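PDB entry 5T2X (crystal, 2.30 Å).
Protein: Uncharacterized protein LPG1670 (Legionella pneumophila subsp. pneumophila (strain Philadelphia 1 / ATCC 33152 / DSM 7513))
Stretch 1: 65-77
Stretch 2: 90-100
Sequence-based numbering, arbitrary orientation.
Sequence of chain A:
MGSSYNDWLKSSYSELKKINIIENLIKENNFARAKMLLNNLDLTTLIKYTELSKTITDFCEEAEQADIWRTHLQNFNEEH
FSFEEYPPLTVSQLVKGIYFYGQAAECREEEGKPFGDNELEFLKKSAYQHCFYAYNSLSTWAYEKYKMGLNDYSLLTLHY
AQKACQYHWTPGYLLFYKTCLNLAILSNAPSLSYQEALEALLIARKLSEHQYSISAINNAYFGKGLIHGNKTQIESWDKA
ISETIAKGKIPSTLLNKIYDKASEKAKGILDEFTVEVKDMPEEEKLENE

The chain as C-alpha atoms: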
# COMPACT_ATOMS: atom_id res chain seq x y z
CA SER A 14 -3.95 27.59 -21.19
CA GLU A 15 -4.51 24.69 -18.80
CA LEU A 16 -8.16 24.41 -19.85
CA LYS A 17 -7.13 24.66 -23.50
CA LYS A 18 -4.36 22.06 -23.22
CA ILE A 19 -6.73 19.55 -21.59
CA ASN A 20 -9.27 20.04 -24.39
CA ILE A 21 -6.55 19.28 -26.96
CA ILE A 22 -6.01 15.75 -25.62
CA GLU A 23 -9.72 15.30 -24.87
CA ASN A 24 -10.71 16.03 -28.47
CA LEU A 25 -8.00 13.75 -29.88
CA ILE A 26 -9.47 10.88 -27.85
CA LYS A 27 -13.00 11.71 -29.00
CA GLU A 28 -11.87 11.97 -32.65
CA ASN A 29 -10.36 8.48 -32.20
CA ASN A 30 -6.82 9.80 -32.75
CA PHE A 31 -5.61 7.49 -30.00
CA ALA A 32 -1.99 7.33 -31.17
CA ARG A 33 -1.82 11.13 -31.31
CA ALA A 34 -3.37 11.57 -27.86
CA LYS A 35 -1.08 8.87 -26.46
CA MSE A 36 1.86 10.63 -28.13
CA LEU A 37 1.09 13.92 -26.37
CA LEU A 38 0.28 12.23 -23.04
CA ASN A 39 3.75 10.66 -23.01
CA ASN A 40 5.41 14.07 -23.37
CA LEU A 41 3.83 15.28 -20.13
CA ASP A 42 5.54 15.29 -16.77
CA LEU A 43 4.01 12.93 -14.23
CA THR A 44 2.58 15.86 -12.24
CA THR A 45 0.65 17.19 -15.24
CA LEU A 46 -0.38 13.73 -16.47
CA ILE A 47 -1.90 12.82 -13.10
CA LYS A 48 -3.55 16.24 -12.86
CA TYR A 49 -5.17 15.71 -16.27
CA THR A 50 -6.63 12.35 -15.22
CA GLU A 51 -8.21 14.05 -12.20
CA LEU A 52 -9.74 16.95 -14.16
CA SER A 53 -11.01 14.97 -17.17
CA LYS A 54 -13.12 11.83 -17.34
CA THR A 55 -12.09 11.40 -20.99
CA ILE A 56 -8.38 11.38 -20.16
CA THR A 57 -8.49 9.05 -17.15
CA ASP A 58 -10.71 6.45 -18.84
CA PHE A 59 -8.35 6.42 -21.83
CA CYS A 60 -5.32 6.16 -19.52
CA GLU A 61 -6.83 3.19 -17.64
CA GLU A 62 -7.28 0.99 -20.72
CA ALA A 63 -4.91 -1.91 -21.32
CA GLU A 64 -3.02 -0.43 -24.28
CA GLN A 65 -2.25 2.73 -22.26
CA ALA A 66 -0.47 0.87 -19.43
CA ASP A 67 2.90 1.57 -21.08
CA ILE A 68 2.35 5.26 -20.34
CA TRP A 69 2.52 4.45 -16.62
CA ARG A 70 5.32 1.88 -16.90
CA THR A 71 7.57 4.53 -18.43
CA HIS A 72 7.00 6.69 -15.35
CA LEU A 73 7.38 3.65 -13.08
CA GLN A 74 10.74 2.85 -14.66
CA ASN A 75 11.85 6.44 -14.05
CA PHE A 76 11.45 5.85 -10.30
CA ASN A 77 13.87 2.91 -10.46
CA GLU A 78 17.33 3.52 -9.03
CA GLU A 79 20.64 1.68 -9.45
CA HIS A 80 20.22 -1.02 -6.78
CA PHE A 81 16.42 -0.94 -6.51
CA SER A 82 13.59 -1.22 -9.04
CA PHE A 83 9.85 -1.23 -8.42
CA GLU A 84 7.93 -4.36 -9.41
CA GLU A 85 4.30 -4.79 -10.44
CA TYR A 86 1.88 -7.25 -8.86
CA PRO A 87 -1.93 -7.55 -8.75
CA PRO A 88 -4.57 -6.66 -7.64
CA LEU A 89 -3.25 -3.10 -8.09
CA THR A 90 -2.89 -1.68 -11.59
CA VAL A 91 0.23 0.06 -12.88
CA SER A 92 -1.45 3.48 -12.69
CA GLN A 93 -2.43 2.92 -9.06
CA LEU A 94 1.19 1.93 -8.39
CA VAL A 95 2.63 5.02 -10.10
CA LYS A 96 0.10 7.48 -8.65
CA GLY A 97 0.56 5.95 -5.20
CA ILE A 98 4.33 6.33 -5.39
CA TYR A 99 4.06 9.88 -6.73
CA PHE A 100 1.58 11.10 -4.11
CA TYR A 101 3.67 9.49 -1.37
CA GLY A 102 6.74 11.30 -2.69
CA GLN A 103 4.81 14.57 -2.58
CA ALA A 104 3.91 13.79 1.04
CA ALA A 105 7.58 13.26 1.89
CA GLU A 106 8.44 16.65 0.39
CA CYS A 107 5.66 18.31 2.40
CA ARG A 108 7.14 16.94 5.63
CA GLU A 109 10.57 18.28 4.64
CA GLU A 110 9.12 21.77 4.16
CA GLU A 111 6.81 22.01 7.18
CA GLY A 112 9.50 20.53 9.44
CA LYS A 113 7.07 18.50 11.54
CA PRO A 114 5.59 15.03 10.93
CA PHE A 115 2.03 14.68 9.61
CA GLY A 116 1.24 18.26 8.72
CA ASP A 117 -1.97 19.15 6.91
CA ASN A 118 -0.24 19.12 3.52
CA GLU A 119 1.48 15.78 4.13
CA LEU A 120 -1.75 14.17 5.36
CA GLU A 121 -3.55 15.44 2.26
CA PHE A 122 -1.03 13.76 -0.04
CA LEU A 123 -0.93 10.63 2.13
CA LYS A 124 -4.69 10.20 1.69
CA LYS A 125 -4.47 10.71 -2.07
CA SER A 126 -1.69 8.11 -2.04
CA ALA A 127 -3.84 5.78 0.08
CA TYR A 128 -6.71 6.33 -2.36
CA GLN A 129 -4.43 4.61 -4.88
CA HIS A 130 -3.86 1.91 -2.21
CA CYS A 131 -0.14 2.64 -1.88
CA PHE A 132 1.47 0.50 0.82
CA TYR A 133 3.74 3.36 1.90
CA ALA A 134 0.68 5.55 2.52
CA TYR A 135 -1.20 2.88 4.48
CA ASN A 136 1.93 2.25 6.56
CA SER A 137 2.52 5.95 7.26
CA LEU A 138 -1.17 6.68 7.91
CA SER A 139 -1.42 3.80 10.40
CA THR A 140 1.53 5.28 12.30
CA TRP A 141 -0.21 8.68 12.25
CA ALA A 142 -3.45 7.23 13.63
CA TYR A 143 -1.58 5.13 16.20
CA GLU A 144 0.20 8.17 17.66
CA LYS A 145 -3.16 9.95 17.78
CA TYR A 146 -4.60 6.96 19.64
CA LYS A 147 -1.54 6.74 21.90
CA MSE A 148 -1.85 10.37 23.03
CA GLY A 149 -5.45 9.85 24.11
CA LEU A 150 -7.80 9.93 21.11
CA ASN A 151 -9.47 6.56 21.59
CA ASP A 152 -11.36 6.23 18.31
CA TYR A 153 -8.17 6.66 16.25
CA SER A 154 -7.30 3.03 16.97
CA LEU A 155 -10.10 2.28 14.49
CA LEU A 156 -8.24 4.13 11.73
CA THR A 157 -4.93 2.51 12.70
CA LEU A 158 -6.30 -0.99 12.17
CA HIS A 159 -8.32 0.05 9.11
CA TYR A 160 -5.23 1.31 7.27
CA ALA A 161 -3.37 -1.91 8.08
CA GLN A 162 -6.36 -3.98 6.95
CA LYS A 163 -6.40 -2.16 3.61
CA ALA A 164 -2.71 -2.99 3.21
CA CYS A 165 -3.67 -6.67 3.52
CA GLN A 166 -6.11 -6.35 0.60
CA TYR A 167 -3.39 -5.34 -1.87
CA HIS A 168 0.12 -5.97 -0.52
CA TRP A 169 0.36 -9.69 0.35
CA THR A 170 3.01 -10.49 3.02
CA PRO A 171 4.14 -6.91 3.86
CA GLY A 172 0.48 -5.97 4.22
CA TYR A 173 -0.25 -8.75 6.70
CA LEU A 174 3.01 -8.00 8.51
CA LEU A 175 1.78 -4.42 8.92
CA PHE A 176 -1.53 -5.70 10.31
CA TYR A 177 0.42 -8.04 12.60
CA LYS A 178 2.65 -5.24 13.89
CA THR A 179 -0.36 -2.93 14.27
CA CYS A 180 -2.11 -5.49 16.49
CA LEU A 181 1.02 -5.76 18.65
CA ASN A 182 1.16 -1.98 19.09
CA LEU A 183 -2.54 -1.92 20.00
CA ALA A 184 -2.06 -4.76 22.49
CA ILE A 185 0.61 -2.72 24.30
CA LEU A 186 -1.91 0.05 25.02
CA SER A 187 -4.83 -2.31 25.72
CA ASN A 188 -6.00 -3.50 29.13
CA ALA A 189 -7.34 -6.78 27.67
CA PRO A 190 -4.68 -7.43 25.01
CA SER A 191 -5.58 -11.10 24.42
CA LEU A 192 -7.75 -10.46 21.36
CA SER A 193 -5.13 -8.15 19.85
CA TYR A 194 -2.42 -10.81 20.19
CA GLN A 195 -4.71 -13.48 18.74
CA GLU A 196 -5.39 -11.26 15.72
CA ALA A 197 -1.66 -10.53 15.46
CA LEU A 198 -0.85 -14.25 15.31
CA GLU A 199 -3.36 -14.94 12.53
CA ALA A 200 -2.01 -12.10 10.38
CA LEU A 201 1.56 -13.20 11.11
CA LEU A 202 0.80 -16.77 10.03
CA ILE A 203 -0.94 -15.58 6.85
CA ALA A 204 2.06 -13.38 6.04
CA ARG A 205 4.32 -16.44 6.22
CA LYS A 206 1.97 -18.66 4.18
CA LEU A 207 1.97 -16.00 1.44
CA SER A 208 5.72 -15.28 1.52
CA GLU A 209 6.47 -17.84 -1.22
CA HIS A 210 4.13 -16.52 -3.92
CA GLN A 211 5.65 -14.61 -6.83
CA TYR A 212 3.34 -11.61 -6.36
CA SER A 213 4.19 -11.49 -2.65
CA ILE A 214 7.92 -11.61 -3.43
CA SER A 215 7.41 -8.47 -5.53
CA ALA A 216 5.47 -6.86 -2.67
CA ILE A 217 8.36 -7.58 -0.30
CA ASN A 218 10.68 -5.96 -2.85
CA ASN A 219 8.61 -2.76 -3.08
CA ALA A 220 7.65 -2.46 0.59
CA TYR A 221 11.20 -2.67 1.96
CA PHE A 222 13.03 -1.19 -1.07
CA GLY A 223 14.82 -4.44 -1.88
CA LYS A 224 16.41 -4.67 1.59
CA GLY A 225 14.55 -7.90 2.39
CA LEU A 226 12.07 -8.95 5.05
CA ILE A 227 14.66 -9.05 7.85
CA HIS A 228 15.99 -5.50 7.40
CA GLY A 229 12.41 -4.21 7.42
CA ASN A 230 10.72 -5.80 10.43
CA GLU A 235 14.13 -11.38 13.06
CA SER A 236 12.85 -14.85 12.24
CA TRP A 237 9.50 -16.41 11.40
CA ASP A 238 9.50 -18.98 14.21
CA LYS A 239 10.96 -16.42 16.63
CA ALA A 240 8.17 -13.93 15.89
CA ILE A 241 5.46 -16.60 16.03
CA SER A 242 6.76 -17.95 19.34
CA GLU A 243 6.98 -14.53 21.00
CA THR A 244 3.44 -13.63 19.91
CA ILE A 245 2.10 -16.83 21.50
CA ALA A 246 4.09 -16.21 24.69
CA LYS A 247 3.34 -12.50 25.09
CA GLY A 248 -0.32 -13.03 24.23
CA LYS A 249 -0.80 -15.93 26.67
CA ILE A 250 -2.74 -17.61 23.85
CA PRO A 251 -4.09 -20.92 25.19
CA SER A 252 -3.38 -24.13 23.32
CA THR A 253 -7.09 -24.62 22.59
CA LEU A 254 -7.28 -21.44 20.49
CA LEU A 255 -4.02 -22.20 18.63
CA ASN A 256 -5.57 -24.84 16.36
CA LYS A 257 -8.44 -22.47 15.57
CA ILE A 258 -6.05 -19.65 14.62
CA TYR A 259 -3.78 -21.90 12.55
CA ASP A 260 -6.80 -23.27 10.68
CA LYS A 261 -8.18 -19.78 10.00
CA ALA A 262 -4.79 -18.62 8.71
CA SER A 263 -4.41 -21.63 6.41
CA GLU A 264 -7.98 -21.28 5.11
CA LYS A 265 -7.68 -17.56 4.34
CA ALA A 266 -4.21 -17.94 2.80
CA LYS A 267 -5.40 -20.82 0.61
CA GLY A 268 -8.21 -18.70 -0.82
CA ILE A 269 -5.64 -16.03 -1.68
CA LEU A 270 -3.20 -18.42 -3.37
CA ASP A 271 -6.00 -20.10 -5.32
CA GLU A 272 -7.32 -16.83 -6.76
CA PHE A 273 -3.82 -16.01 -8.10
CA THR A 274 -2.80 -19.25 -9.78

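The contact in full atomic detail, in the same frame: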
# COMPACT_ATOMS: atom_id res chain seq x y z
N GLN A 65 -2.85 1.51 -22.79
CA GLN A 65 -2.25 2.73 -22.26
C GLN A 65 -1.42 2.47 -21.01
O GLN A 65 -0.91 3.42 -20.40
CB GLN A 65 -3.32 3.78 -21.97
CG GLN A 65 -3.63 4.67 -23.16
CD GLN A 65 -4.20 3.91 -24.34
OE1 GLN A 65 -3.51 3.66 -25.33
NE2 GLN A 65 -5.47 3.53 -24.24
N ALA A 66 -1.26 1.21 -20.61
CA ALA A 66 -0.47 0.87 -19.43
C ALA A 66 1.01 1.19 -19.62
O ALA A 66 1.71 1.41 -18.62
CB ALA A 66 -0.65 -0.61 -19.09
N ASP A 67 1.50 1.21 -20.86
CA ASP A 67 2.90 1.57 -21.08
C ASP A 67 3.19 3.02 -20.74
O ASP A 67 4.35 3.36 -20.47
CB ASP A 67 3.28 1.29 -22.54
CG ASP A 67 2.50 2.13 -23.51
OD1 ASP A 67 1.35 1.77 -23.82
OD2 ASP A 67 3.03 3.17 -23.97
N ILE A 68 2.17 3.88 -20.77
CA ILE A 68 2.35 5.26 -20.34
C ILE A 68 2.80 5.30 -18.88
O ILE A 68 3.70 6.06 -18.51
CB ILE A 68 1.06 6.07 -20.55
CG1 ILE A 68 0.67 6.08 -22.03
CG2 ILE A 68 1.21 7.48 -20.01
CD1 ILE A 68 -0.61 6.84 -22.32
N TRP A 69 2.18 4.47 -18.04
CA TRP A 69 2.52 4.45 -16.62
C TRP A 69 3.82 3.70 -16.36
O TRP A 69 4.58 4.09 -15.46
CB TRP A 69 1.37 3.83 -15.83
CG TRP A 69 0.06 4.53 -16.05
CD1 TRP A 69 -0.99 4.09 -16.80
CD2 TRP A 69 -0.34 5.80 -15.52
NE1 TRP A 69 -2.02 5.00 -16.77
CE2 TRP A 69 -1.64 6.07 -15.99
CE3 TRP A 69 0.28 6.75 -14.70
CZ2 TRP A 69 -2.33 7.23 -15.66
CZ3 TRP A 69 -0.40 7.90 -14.37
CH2 TRP A 69 -1.70 8.13 -14.86
N ARG A 70 4.09 2.64 -17.12
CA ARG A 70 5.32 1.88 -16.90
C ARG A 70 6.55 2.72 -17.19
O ARG A 70 7.58 2.55 -16.53
CB ARG A 70 5.32 0.62 -17.76
CG ARG A 70 4.34 -0.44 -17.31
CD ARG A 70 4.64 -1.79 -17.91
NE ARG A 70 3.70 -2.80 -17.44
CZ ARG A 70 2.52 -3.04 -18.01
NH1 ARG A 70 2.16 -2.35 -19.08
NH2 ARG A 70 1.72 -3.96 -17.51
N THR A 71 6.47 3.62 -18.17
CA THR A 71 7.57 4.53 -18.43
C THR A 71 7.86 5.39 -17.21
O THR A 71 9.02 5.58 -16.82
CB THR A 71 7.26 5.41 -19.64
OG1 THR A 71 7.12 4.58 -20.81
CG2 THR A 71 8.37 6.42 -19.88
N HIS A 72 6.81 5.92 -16.57
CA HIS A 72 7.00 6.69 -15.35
C HIS A 72 7.45 5.81 -14.19
O HIS A 72 8.26 6.23 -13.36
CB HIS A 72 5.71 7.43 -14.99
CG HIS A 72 5.37 8.54 -15.93
ND1 HIS A 72 6.10 9.70 -16.02
CD2 HIS A 72 4.37 8.66 -16.84
CE1 HIS A 72 5.56 10.49 -16.93
NE2 HIS A 72 4.51 9.88 -17.45
N LEU A 73 6.94 4.57 -14.13
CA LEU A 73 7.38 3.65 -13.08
C LEU A 73 8.86 3.34 -13.21
O LEU A 73 9.58 3.29 -12.21
CB LEU A 73 6.55 2.36 -13.13
CG LEU A 73 6.92 1.30 -12.09
CD1 LEU A 73 6.58 1.80 -10.69
CD2 LEU A 73 6.21 -0.01 -12.38
N GLN A 74 9.33 3.14 -14.45
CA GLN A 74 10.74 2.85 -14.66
C GLN A 74 11.63 4.06 -14.41
O GLN A 74 12.84 3.89 -14.20
CB GLN A 74 10.95 2.32 -16.08
CG GLN A 74 10.37 0.93 -16.30
CD GLN A 74 10.30 0.54 -17.76
OE1 GLN A 74 10.32 1.39 -18.65
NE2 GLN A 74 10.21 -0.76 -18.02
N ASN A 75 11.06 5.27 -14.41
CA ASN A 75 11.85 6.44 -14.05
C ASN A 75 12.10 6.51 -12.55
O ASN A 75 13.08 7.13 -12.12
CB ASN A 75 11.15 7.72 -14.53
CG ASN A 75 11.30 7.94 -16.02
OD1 ASN A 75 10.32 8.15 -16.73
ND2 ASN A 75 12.53 7.89 -16.50
N PHE A 76 11.23 5.90 -11.74
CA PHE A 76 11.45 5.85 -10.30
C PHE A 76 12.55 4.87 -9.92
O PHE A 76 13.09 4.97 -8.81
CB PHE A 76 10.16 5.48 -9.57
CG PHE A 76 9.15 6.59 -9.52
CD1 PHE A 76 9.42 7.77 -8.85
CD2 PHE A 76 7.91 6.44 -10.13
CE1 PHE A 76 8.48 8.79 -8.80
CE2 PHE A 76 6.98 7.45 -10.09
CZ PHE A 76 7.26 8.63 -9.42
N ASN A 77 12.89 3.93 -10.80
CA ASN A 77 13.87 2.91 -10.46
C ASN A 77 15.26 3.51 -10.33
O ASN A 77 15.66 4.37 -11.12
CB ASN A 77 13.87 1.81 -11.52
CG ASN A 77 12.55 1.06 -11.58
OD1 ASN A 77 11.80 1.03 -10.61
ND2 ASN A 77 12.27 0.45 -12.73
N THR A 90 -3.31 -1.96 -10.23
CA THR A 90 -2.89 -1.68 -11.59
C THR A 90 -1.63 -0.82 -11.59
O THR A 90 -1.20 -0.30 -10.56
CB THR A 90 -4.01 -0.98 -12.37
OG1 THR A 90 -4.21 0.33 -11.84
CG2 THR A 90 -5.31 -1.77 -12.25
N VAL A 91 -1.03 -0.68 -12.78
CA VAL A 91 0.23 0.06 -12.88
C VAL A 91 0.01 1.54 -12.62
O VAL A 91 0.90 2.23 -12.11
CB VAL A 91 0.90 -0.21 -14.24
CG1 VAL A 91 0.04 0.33 -15.38
CG2 VAL A 91 2.30 0.40 -14.28
N SER A 92 -1.18 2.07 -12.96
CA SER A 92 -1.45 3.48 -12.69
C SER A 92 -1.63 3.73 -11.20
O SER A 92 -1.15 4.74 -10.67
CB SER A 92 -2.68 3.95 -13.46
OG SER A 92 -3.87 3.44 -12.89
N GLN A 93 -2.32 2.82 -10.51
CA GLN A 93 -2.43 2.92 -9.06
C GLN A 93 -1.05 2.85 -8.40
O GLN A 93 -0.80 3.55 -7.41
CB GLN A 93 -3.33 1.81 -8.52
CG GLN A 93 -4.78 1.93 -8.96
CD GLN A 93 -5.62 0.77 -8.48
OE1 GLN A 93 -5.25 -0.39 -8.62
NE2 GLN A 93 -6.78 1.09 -7.90
N LEU A 94 -0.16 2.02 -8.94
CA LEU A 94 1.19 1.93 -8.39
C LEU A 94 1.96 3.23 -8.60
O LEU A 94 2.62 3.72 -7.68
CB LEU A 94 1.93 0.76 -9.03
CG LEU A 94 3.38 0.55 -8.58
CD1 LEU A 94 3.46 0.30 -7.09
CD2 LEU A 94 4.01 -0.60 -9.36
N VAL A 95 1.87 3.81 -9.80
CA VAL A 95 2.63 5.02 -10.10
C VAL A 95 2.05 6.22 -9.35
O VAL A 95 2.79 7.01 -8.75
CB VAL A 95 2.66 5.27 -11.62
CG1 VAL A 95 3.27 6.63 -11.92
CG2 VAL A 95 3.45 4.17 -12.31
N LYS A 96 0.73 6.38 -9.38
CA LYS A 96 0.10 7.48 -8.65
C LYS A 96 0.36 7.36 -7.16
O LYS A 96 0.62 8.37 -6.48
CB LYS A 96 -1.40 7.52 -8.93
CG LYS A 96 -1.78 7.86 -10.35
CD LYS A 96 -3.29 7.80 -10.51
CE LYS A 96 -3.71 8.00 -11.96
NZ LYS A 96 -5.18 7.82 -12.11
N GLY A 97 0.30 6.14 -6.62
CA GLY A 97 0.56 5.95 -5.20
C GLY A 97 1.97 6.32 -4.81
O GLY A 97 2.20 6.94 -3.77
N ILE A 98 2.95 5.96 -5.65
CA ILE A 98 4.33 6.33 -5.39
C ILE A 98 4.52 7.84 -5.51
O ILE A 98 5.20 8.46 -4.69
CB ILE A 98 5.28 5.57 -6.33
CG1 ILE A 98 5.27 4.08 -6.01
CG2 ILE A 98 6.69 6.13 -6.25
CD1 ILE A 98 5.94 3.23 -7.07
N TYR A 99 3.90 8.45 -6.53
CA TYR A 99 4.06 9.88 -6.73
C TYR A 99 3.47 10.67 -5.57
O TYR A 99 4.12 11.56 -5.01
CB TYR A 99 3.40 10.30 -8.05
CG TYR A 99 3.27 11.80 -8.21
CD1 TYR A 99 4.34 12.57 -8.65
CD2 TYR A 99 2.07 12.44 -7.90
CE1 TYR A 99 4.22 13.94 -8.78
CE2 TYR A 99 1.95 13.81 -8.04
CZ TYR A 99 3.02 14.56 -8.48
OH TYR A 99 2.90 15.92 -8.61
N PHE A 100 2.22 10.37 -5.20
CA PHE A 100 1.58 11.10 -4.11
C PHE A 100 2.31 10.89 -2.79
O PHE A 100 2.36 11.81 -1.96
CB PHE A 100 0.11 10.67 -3.98
CG PHE A 100 -0.78 11.21 -5.07
CD1 PHE A 100 -0.63 12.52 -5.51
CD2 PHE A 100 -1.75 10.42 -5.64
CE1 PHE A 100 -1.45 13.02 -6.50
CE2 PHE A 100 -2.57 10.91 -6.64
CZ PHE A 100 -2.42 12.22 -7.07

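The helices of the two stretches lie side by side and run in broadly the same direction, their axes inclined by 37° and approaching to 8.9 Å. In the register, the CA atoms of Trp 69 and Ser 92 are 5.7 Å apart, those of Leu 73 and Val 95 5.8 Å. Each helix keeps its own backbone hydrogen bonds, such as Leu 73 N to Trp 69 O (2.8 Å) and Val 95 N to Val 91 O (3.0 Å). Thr 90 occupies the N-cap position of the second helix, where its N donates to Gln 93 OE1 (3.0 Å).

No hydrogen bond crosses between the stretches; the contact is apolar packing of knobs into holes. Trp 69 fits among Val 91, Ser 92, Val 95 and Lys 96. The CB of Ser 92, a small residue, stands 3.4 Å from the centroid of the five-membered ring of Trp 69, almost on the ring normal, a CH-pi contact. Ser 92 OG and Trp 69 NE1 find hydrogen bonds elsewhere in the structure. The long aliphatic chain of Lys 96 also serves, bringing its CE to 3.5 Å from Trp 69 CH2.

In return, Val 91 nestles among Ala 66, Trp 69, Arg 70 and Leu 73. Its CG2 meets Arg 70 CG at 3.7 Å, a contact with the methylene part of the arginine. One turn on, the compact, branched Val 95 packs its CG2 against Leu 73 CB (3.7 Å). Leu 73 places CD1 3.8 Å from Leu 94 CD2 and 3.9 Å from Ile 98 CD1. Finally, Phe 76 offers a flat face to Ile 98, whose CG2 lies 3.9 Å from the centroid of the Phe 76 ring, while Val 95 CG1 meets the ring edge, 4.2 Å from Phe 76 CE2.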